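Local coordinates for DNA-binding protein (PDB 3EUS) that probably binds DNA through a helix-turn-helix domain of the XRE/Cro type in a two-subunit, all-helical assembly, at residues Q41-V44 and A45-T49; R52-D55 and V56-A60. All blocks are in the same frame, centred on the assembly; numbering follows the deposited sequence.

How the contacts relate
Helix 41-48 and the start of helix 56-65 follow each other in the chain, and the two contacts lie in series, their centres about 12 Å apart. Contact 1 is amphipathic: one side is buried against neighbouring helices, while the other carries exposed polar residues. Contact 2 is more buried and turns from the connecting loop into helix 56-65, where a salt bridge and a capping box join the first helical turn. They meet directly: Val47 CG2 lies 3.6 Å from Leu54 CD1, the Phe43 ring packs on both Arg52 and Leu54, and Lys46 O probably takes a hydrogen bond from Arg52 N. Contact 1 stays within one chain, whereas contact 2 also reaches the second subunit.

Contact 1 of 2, residues Q41-V44 and A45-T49; sequences QSFV and AKVET
Phe43 and Val47 point the same way from helix 41-48, and Val47 CG2 lies over one face of the Phe43 ring, toward the rim, 4.1 Å from the centroid, a CH-pi contact. The ring gets there with Phe43 CG anti to the backbone N (chi1 172°). Regular i to i+4 bonds run beneath, Val47 N to Phe43 O at 2.9 Å among them. This side is tight: the ring and the compact Val44 and Val47 branches face Trp62 and neighbouring helices with no polar atom to satisfy. Val44 lies alongside Glu48, its CG1 3.7 Å from Glu48 OE2, while the carboxylate takes a salt bridge from Arg23 and a hydrogen bond from Gln30. With an alanine in place of Glu48, Arg23 would probably lose this carboxylate and Gln30 its acceptor. The other side is looser, with Ser42 and Lys46 exposed. Thr49 OG1 bonds to Ala45 O at 2.8 Å and Thr49 N to the same oxygen from its other face, so a threonine suits the helix end. The chemistry implies a helix, probably the recognition helix as in XRE/Cro-type helix-turn-helix proteins, fixed by apolar packing and a buried carboxylate probably balanced by Arg23, its polar side likely facing DNA.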
loop_
_atom_site.group_PDB
_atom_site.type_symbol
_atom_site.label_atom_id
_atom_site.label_comp_id
_atom_site.label_asym_id
_atom_site.label_seq_id
_atom_site.Cartn_x
_atom_site.Cartn_y
_atom_site.Cartn_z
ATOM N N GLN A 41 9.870 -17.482 5.371
ATOM C CA GLN A 41 9.404 -17.731 4.003
ATOM C C GLN A 41 7.876 -17.686 3.881
ATOM O O GLN A 41 7.323 -17.216 2.859
ATOM C CB GLN A 41 9.970 -19.051 3.511
ATOM C CG GLN A 41 9.481 -19.535 2.166
ATOM C CD GLN A 41 10.032 -20.905 1.764
ATOM O OE1 GLN A 41 11.170 -21.272 2.092
ATOM N NE2 GLN A 41 9.219 -21.665 1.038
ATOM N N SER A 42 7.204 -18.188 4.920
ATOM C CA SER A 42 5.729 -18.222 5.000
ATOM C C SER A 42 5.072 -16.860 4.847
ATOM O O SER A 42 3.973 -16.765 4.312
ATOM C CB SER A 42 5.267 -18.894 6.313
ATOM O OG SER A 42 5.521 -18.083 7.457
ATOM N N PHE A 43 5.758 -15.791 5.252
ATOM C CA PHE A 43 5.246 -14.450 5.040
ATOM C C PHE A 43 5.052 -14.125 3.571
ATOM O O PHE A 43 3.961 -13.691 3.177
ATOM C CB PHE A 43 6.161 -13.399 5.713
ATOM C CG PHE A 43 5.808 -11.971 5.376
ATOM C CD1 PHE A 43 4.784 -11.319 6.041
ATOM C CD2 PHE A 43 6.518 -11.272 4.422
ATOM C CE1 PHE A 43 4.476 -9.996 5.755
ATOM C CE2 PHE A 43 6.215 -9.923 4.128
ATOM C CZ PHE A 43 5.190 -9.290 4.766
ATOM N N VAL A 44 6.090 -14.384 2.775
ATOM C CA VAL A 44 6.054 -14.168 1.343
ATOM C C VAL A 44 5.004 -15.075 0.679
ATOM O O VAL A 44 4.179 -14.574 -0.087
ATOM C CB VAL A 44 7.421 -14.335 0.709
ATOM C CG1 VAL A 44 7.355 -14.249 -0.872
ATOM C CG2 VAL A 44 8.366 -13.241 1.270
ATOM N N ALA A 45 5.025 -16.361 0.992
ATOM C CA ALA A 45 4.021 -17.284 0.409
ATOM C C ALA A 45 2.598 -16.829 0.738
ATOM O O ALA A 45 1.711 -16.815 -0.145
ATOM C CB ALA A 45 4.232 -18.728 0.892
ATOM N N LYS A 46 2.370 -16.469 1.987
ATOM C CA LYS A 46 1.046 -16.083 2.422
ATOM C C LYS A 46 0.575 -14.790 1.792
ATOM O O LYS A 46 -0.589 -14.684 1.366
ATOM C CB LYS A 46 0.938 -16.007 3.936
ATOM C CG LYS A 46 0.857 -17.375 4.575
ATOM C CD LYS A 46 0.926 -17.285 6.103
ATOM C CE LYS A 46 0.606 -18.625 6.751
ATOM N NZ LYS A 46 0.265 -18.491 8.177
ATOM N N VAL A 47 1.450 -13.789 1.708
ATOM C CA VAL A 47 1.048 -12.568 1.049
ATOM C C VAL A 47 0.656 -12.816 -0.420
ATOM O O VAL A 47 -0.339 -12.268 -0.916
ATOM C CB VAL A 47 2.180 -11.506 1.177
ATOM C CG1 VAL A 47 2.007 -10.371 0.164
ATOM C CG2 VAL A 47 2.259 -10.980 2.655
ATOM N N GLU A 48 1.474 -13.567 -1.134
ATOM C CA GLU A 48 1.241 -13.842 -2.556
ATOM C C GLU A 48 -0.038 -14.620 -2.896
ATOM O O GLU A 48 -0.614 -14.447 -3.995
ATOM C CB GLU A 48 2.470 -14.537 -3.143
ATOM C CG GLU A 48 3.702 -13.561 -3.111
ATOM C CD GLU A 48 4.899 -14.106 -3.861
ATOM O OE1 GLU A 48 4.869 -15.296 -4.179
ATOM O OE2 GLU A 48 5.869 -13.366 -4.155
ATOM N N THR A 49 -0.463 -15.477 -1.981
ATOM C CA THR A 49 -1.639 -16.298 -2.165
ATOM C C THR A 49 -2.841 -15.775 -1.367
ATOM O O THR A 49 -3.815 -16.501 -1.158
ATOM C CB THR A 49 -1.295 -17.738 -1.812
ATOM O OG1 THR A 49 -0.880 -17.836 -0.448
ATOM C CG2 THR A 49 -0.162 -18.205 -2.698
#

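Contact 2 of 2, residues R52-D55 and V56-A60; sequences RRLD and VIEFA
Glu58 OE1 lies at the edge of the Arg52 guanidinium, in its plane, while the bond to Glu58 OE2 is tilted 26° from that plane; guanidinium and carboxylate are turned 54° apart. The grip is end-on: Arg52 NH2 reaches Glu58 OE2 at 2.7 Å and Arg52 NH1 reaches Glu58 OE1 at 2.9 Å, both on the syn side. Leu54 CD2 lies near the edge of the Phe59 ring, 3.9 Å from Phe59 CB, the side chains crossing at about a right angle. Asp55 and Glu58 form a capping box at the start of helix 56-65: Glu58 N donates to Asp55 OD1 at 2.8 Å, and Asp55 N to Glu58 OE1 at 3.0 Å. Asp55 sets its CG between the backbone N and the carbonyl carbon (chi1 76°), which turns OD1 to the N-H of Glu58, met nearly along the C-O axis. A short acid suits an N-cap; the longer glutamate reaches backbone and arginine. Asp55 OD1 and Glu58 OE1 are 3.8 Å apart, a repulsion Arg52 probably offsets. Glu58 OE1 thus takes two donors from opposite faces of its plane, limiting its rotation. Leu54 also lies on Leu19 and Phe59 on Leu15, while Val56 packs on Phe59 of the second subunit.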
loop_
_atom_site.group_PDB
_atom_site.type_symbol
_atom_site.label_atom_id
_atom_site.label_comp_id
_atom_site.label_asym_id
_atom_site.label_seq_id
_atom_site.Cartn_x
_atom_site.Cartn_y
_atom_site.Cartn_z
ATOM N N ARG A 52 -2.308 -13.545 3.755
ATOM C CA ARG A 52 -1.964 -12.451 4.671
ATOM C C ARG A 52 -2.087 -11.110 3.981
ATOM O O ARG A 52 -1.699 -10.944 2.834
ATOM C CB ARG A 52 -0.546 -12.619 5.202
ATOM C CG ARG A 52 -0.228 -11.579 6.315
ATOM C CD ARG A 52 1.186 -11.613 6.679
ATOM N NE ARG A 52 1.548 -10.662 7.746
ATOM C CZ ARG A 52 1.658 -9.330 7.621
ATOM N NH1 ARG A 52 1.356 -8.670 6.491
ATOM N NH2 ARG A 52 2.071 -8.623 8.680
ATOM N N ARG A 53 -2.638 -10.148 4.711
ATOM C CA ARG A 53 -2.807 -8.791 4.260
ATOM C C ARG A 53 -1.460 -8.013 4.305
ATOM O O ARG A 53 -0.585 -8.340 5.107
ATOM C CB ARG A 53 -3.829 -8.150 5.184
ATOM C CG ARG A 53 -4.495 -6.873 4.686
ATOM C CD ARG A 53 -4.954 -5.965 5.883
ATOM N NE ARG A 53 -3.787 -5.538 6.681
ATOM C CZ ARG A 53 -3.573 -4.330 7.214
ATOM N NH1 ARG A 53 -4.458 -3.334 7.111
ATOM N NH2 ARG A 53 -2.446 -4.137 7.891
ATOM N N LEU A 54 -1.287 -7.031 3.417
ATOM C CA LEU A 54 -0.051 -6.204 3.394
ATOM C C LEU A 54 -0.384 -4.758 3.716
ATOM O O LEU A 54 -1.238 -4.170 3.085
ATOM C CB LEU A 54 0.615 -6.311 2.008
ATOM C CG LEU A 54 2.125 -6.223 1.912
ATOM C CD1 LEU A 54 2.802 -7.421 2.560
ATOM C CD2 LEU A 54 2.597 -6.058 0.475
ATOM N N ASP A 55 0.275 -4.133 4.694
ATOM C CA ASP A 55 0.091 -2.710 4.865
ATOM C C ASP A 55 1.041 -1.915 3.930
ATOM O O ASP A 55 1.824 -2.519 3.182
ATOM C CB ASP A 55 0.145 -2.250 6.351
ATOM C CG ASP A 55 1.549 -2.192 6.943
ATOM O OD1 ASP A 55 2.564 -2.095 6.213
ATOM O OD2 ASP A 55 1.652 -2.219 8.211
ATOM N N VAL A 56 0.923 -0.588 3.918
ATOM C CA VAL A 56 1.707 0.255 3.007
ATOM C C VAL A 56 3.209 0.172 3.298
ATOM O O VAL A 56 4.024 0.200 2.379
ATOM C CB VAL A 56 1.242 1.745 3.028
ATOM C CG1 VAL A 56 2.216 2.657 2.160
ATOM C CG2 VAL A 56 -0.164 1.791 2.500
ATOM N N ILE A 57 3.579 0.095 4.583
ATOM C CA ILE A 57 4.965 0.128 4.970
ATOM C C ILE A 57 5.596 -1.211 4.514
ATOM O O ILE A 57 6.719 -1.219 3.945
ATOM C CB ILE A 57 5.143 0.333 6.498
ATOM C CG1 ILE A 57 4.817 1.765 6.971
ATOM C CG2 ILE A 57 6.554 0.016 6.888
ATOM C CD1 ILE A 57 4.085 2.607 6.063
ATOM N N GLU A 58 4.863 -2.314 4.716
ATOM C CA GLU A 58 5.322 -3.657 4.289
ATOM C C GLU A 58 5.445 -3.641 2.739
ATOM O O GLU A 58 6.392 -4.187 2.190
ATOM C CB GLU A 58 4.362 -4.738 4.769
ATOM C CG GLU A 58 4.336 -4.896 6.284
ATOM C CD GLU A 58 3.182 -5.748 6.821
ATOM O OE1 GLU A 58 2.169 -5.879 6.156
ATOM O OE2 GLU A 58 3.320 -6.349 7.914
ATOM N N PHE A 59 4.492 -3.018 2.037
ATOM C CA PHE A 59 4.561 -2.907 0.586
ATOM C C PHE A 59 5.809 -2.167 0.152
ATOM O O PHE A 59 6.493 -2.570 -0.800
ATOM C CB PHE A 59 3.265 -2.233 0.093
ATOM C CG PHE A 59 3.263 -1.842 -1.324
ATOM C CD1 PHE A 59 3.162 -2.806 -2.322
ATOM C CD2 PHE A 59 3.205 -0.489 -1.709
ATOM C CE1 PHE A 59 3.088 -2.456 -3.625
ATOM C CE2 PHE A 59 3.171 -0.127 -3.100
ATOM C CZ PHE A 59 3.116 -1.128 -4.049
ATOM N N ALA A 60 6.060 -1.006 0.749
ATOM C CA ALA A 60 7.259 -0.241 0.441
ATOM C C ALA A 60 8.496 -1.114 0.594
ATOM O O ALA A 60 9.382 -1.107 -0.278
ATOM C CB ALA A 60 7.317 1.077 1.357
#